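Local coordinates for replicative DNA helicase (Mycobacterium chimaera, PDB 6RIY), which contains an intein, the crystallized part, which probably excises itself from the helicase precursor by protein splicing while joining the flanking segments, at residues Cys48-Phe53 and Val58-Ala63. Numbering follows the deposited sequence.
Sequences CYEVEF and VIVADA
Tyr49 and Ala61 face each other as a hydrogen-bonded antiparallel pair, each giving its amide to the other's carbonyl. Tyr49 N reaches Ala61 O at 2.7 Å with an almost straight N-H...O angle of 175°, and Ala61 N returns the bond to Tyr49 O at 2.9 Å. Two residues on, Val51 and Ile59 repeat the exchange: Val51 N to Ile59 O is 2.8 Å, its donor lifted 22° out of the carbonyl plane, whereas Ile59 N meets Val51 O within that plane. Three of these carbonyls take a further, softer CH contact: Tyr49 O lies 3.2 Å from Val60 CA, Val51 O 3.3 Å from Val58 CA, and Ala61 O receives the most bent of the three from the CA of Cys48. These bonds zip up the beta hairpin of 48-53 and 58-62, on one flank of the Hedgehog/intein (Hint) fold. The outward amides and carbonyls of the first strand, at Cys48, Glu50 and Glu52, pair with strand 107-117, while Val60 bonds through its backbone to Ala3 near the intein's N-terminus.

On the face bearing Glu50, Glu52 and Val58, the valine forks between the two glutamates: CG1 sits 3.5 Å from Glu50 CG, and CG2 touches the CG of Glu52. Both acids put CG anti to the backbone N (chi1 -178°), which carries that carbon along the face to its valine methyl, while Glu52 OE2 makes a weak hydrogen bond to Ser113. On the opposite face, with Val51, Ile59 and Ala61, the Tyr49 ring meets the methyl of Ala63 obliquely, CE1 to CB 3.6 Å. Farther along, Phe53 CE2 rests 4.1 Å from Ile59 CD1. At Asp62, OD1 accepts from the terminal amine of Ala1 and the backbone O from the hydroxyl of Ser76, whereas OD2 has a long, weak ion pair with Arg46.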
loop_
_atom_site.group_PDB
_atom_site.type_symbol
_atom_site.label_atom_id
_atom_site.label_comp_id
_atom_site.label_asym_id
_atom_site.label_seq_id
_atom_site.Cartn_x
_atom_site.Cartn_y
_atom_site.Cartn_z
ATOM N N CYS A 48 4.695 9.600 -9.026
ATOM C CA CYS A 48 3.902 9.234 -7.866
ATOM C C CYS A 48 2.457 9.681 -7.999
ATOM O O CYS A 48 2.156 10.712 -8.606
ATOM C CB CYS A 48 4.464 9.846 -6.591
ATOM S SG CYS A 48 6.020 9.087 -6.101
ATOM N N TYR A 49 1.578 8.926 -7.349
ATOM C CA TYR A 49 0.161 9.231 -7.281
ATOM C C TYR A 49 -0.290 9.334 -5.833
ATOM O O TYR A 49 0.142 8.555 -4.982
ATOM C CB TYR A 49 -0.664 8.145 -7.980
ATOM C CG TYR A 49 -0.736 8.324 -9.468
ATOM C CD1 TYR A 49 0.393 8.169 -10.259
ATOM C CD2 TYR A 49 -1.929 8.658 -10.083
ATOM C CE1 TYR A 49 0.326 8.350 -11.630
ATOM C CE2 TYR A 49 -2.007 8.831 -11.449
ATOM C CZ TYR A 49 -0.877 8.678 -12.216
ATOM O OH TYR A 49 -0.951 8.850 -13.578
ATOM N N GLU A 50 -1.182 10.280 -5.563
ATOM C CA GLU A 50 -1.853 10.371 -4.273
ATOM C C GLU A 50 -3.203 9.661 -4.371
ATOM O O GLU A 50 -4.077 10.090 -5.127
ATOM C CB GLU A 50 -2.017 11.837 -3.888
ATOM C CG GLU A 50 -2.662 12.097 -2.561
ATOM C CD GLU A 50 -2.481 13.534 -2.124
ATOM O OE1 GLU A 50 -1.337 13.925 -1.818
ATOM O OE2 GLU A 50 -3.478 14.282 -2.104
ATOM N N VAL A 51 -3.370 8.579 -3.616
ATOM C CA VAL A 51 -4.592 7.783 -3.635
ATOM C C VAL A 51 -5.351 8.055 -2.345
ATOM O O VAL A 51 -4.830 7.829 -1.249
ATOM C CB VAL A 51 -4.299 6.285 -3.795
ATOM C CG1 VAL A 51 -5.607 5.529 -4.034
ATOM C CG2 VAL A 51 -3.292 6.056 -4.919
ATOM N N GLU A 52 -6.577 8.542 -2.482
ATOM C CA GLU A 52 -7.429 8.907 -1.356
ATOM C C GLU A 52 -8.574 7.912 -1.261
ATOM O O GLU A 52 -9.255 7.645 -2.260
ATOM C CB GLU A 52 -7.962 10.330 -1.531
ATOM C CG GLU A 52 -8.815 10.828 -0.395
ATOM C CD GLU A 52 -9.374 12.210 -0.663
ATOM O OE1 GLU A 52 -9.240 13.079 0.223
ATOM O OE2 GLU A 52 -9.941 12.427 -1.759
ATOM N N PHE A 53 -8.782 7.370 -0.066
ATOM C CA PHE A 53 -9.822 6.369 0.150
ATOM C C PHE A 53 -10.995 6.968 0.906
ATOM O O PHE A 53 -10.908 8.052 1.473
ATOM C CB PHE A 53 -9.247 5.167 0.888
ATOM C CG PHE A 53 -8.154 4.491 0.125
ATOM C CD1 PHE A 53 -8.453 3.540 -0.838
ATOM C CD2 PHE A 53 -6.833 4.825 0.355
ATOM C CE1 PHE A 53 -7.444 2.911 -1.557
ATOM C CE2 PHE A 53 -5.810 4.210 -0.371
ATOM C CZ PHE A 53 -6.129 3.242 -1.326
ATOM N N VAL A 58 -5.018 8.573 3.016
ATOM C CA VAL A 58 -4.353 9.057 1.815
ATOM C C VAL A 58 -2.966 8.428 1.771
ATOM O O VAL A 58 -2.182 8.586 2.714
ATOM C CB VAL A 58 -4.256 10.589 1.793
ATOM C CG1 VAL A 58 -3.341 11.049 0.666
ATOM C CG2 VAL A 58 -5.649 11.198 1.658
ATOM N N ILE A 59 -2.671 7.713 0.689
ATOM C CA ILE A 59 -1.381 7.063 0.494
ATOM C C ILE A 59 -0.775 7.575 -0.805
ATOM O O ILE A 59 -1.448 7.611 -1.837
ATOM C CB ILE A 59 -1.524 5.532 0.451
ATOM C CG1 ILE A 59 -2.047 5.016 1.785
ATOM C CG2 ILE A 59 -0.168 4.864 0.116
ATOM C CD1 ILE A 59 -2.402 3.561 1.740
ATOM N N VAL A 60 0.497 7.948 -0.757
ATOM C CA VAL A 60 1.246 8.322 -1.947
ATOM C C VAL A 60 2.063 7.118 -2.385
ATOM O O VAL A 60 2.797 6.519 -1.583
ATOM C CB VAL A 60 2.130 9.546 -1.677
ATOM C CG1 VAL A 60 3.055 9.812 -2.843
ATOM C CG2 VAL A 60 1.234 10.751 -1.392
ATOM N N ALA A 61 1.898 6.734 -3.644
ATOM C CA ALA A 61 2.501 5.515 -4.147
ATOM C C ALA A 61 2.990 5.773 -5.557
ATOM O O ALA A 61 2.514 6.682 -6.244
ATOM C CB ALA A 61 1.511 4.343 -4.138
ATOM N N ASP A 62 3.939 4.955 -6.005
ATOM C CA ASP A 62 4.376 5.173 -7.368
ATOM C C ASP A 62 3.284 4.726 -8.339
ATOM O O ASP A 62 2.313 4.043 -7.973
ATOM C CB ASP A 62 5.721 4.489 -7.637
ATOM C CG ASP A 62 5.593 3.024 -7.913
ATOM O OD1 ASP A 62 4.725 2.366 -7.309
ATOM O OD2 ASP A 62 6.386 2.524 -8.737
ATOM N N ALA A 63 3.413 5.193 -9.578
ATOM C CA ALA A 63 2.338 5.008 -10.547
ATOM C C ALA A 63 2.016 3.541 -10.778
ATOM O O ALA A 63 0.861 3.203 -11.081
ATOM C CB ALA A 63 2.718 5.677 -11.870
#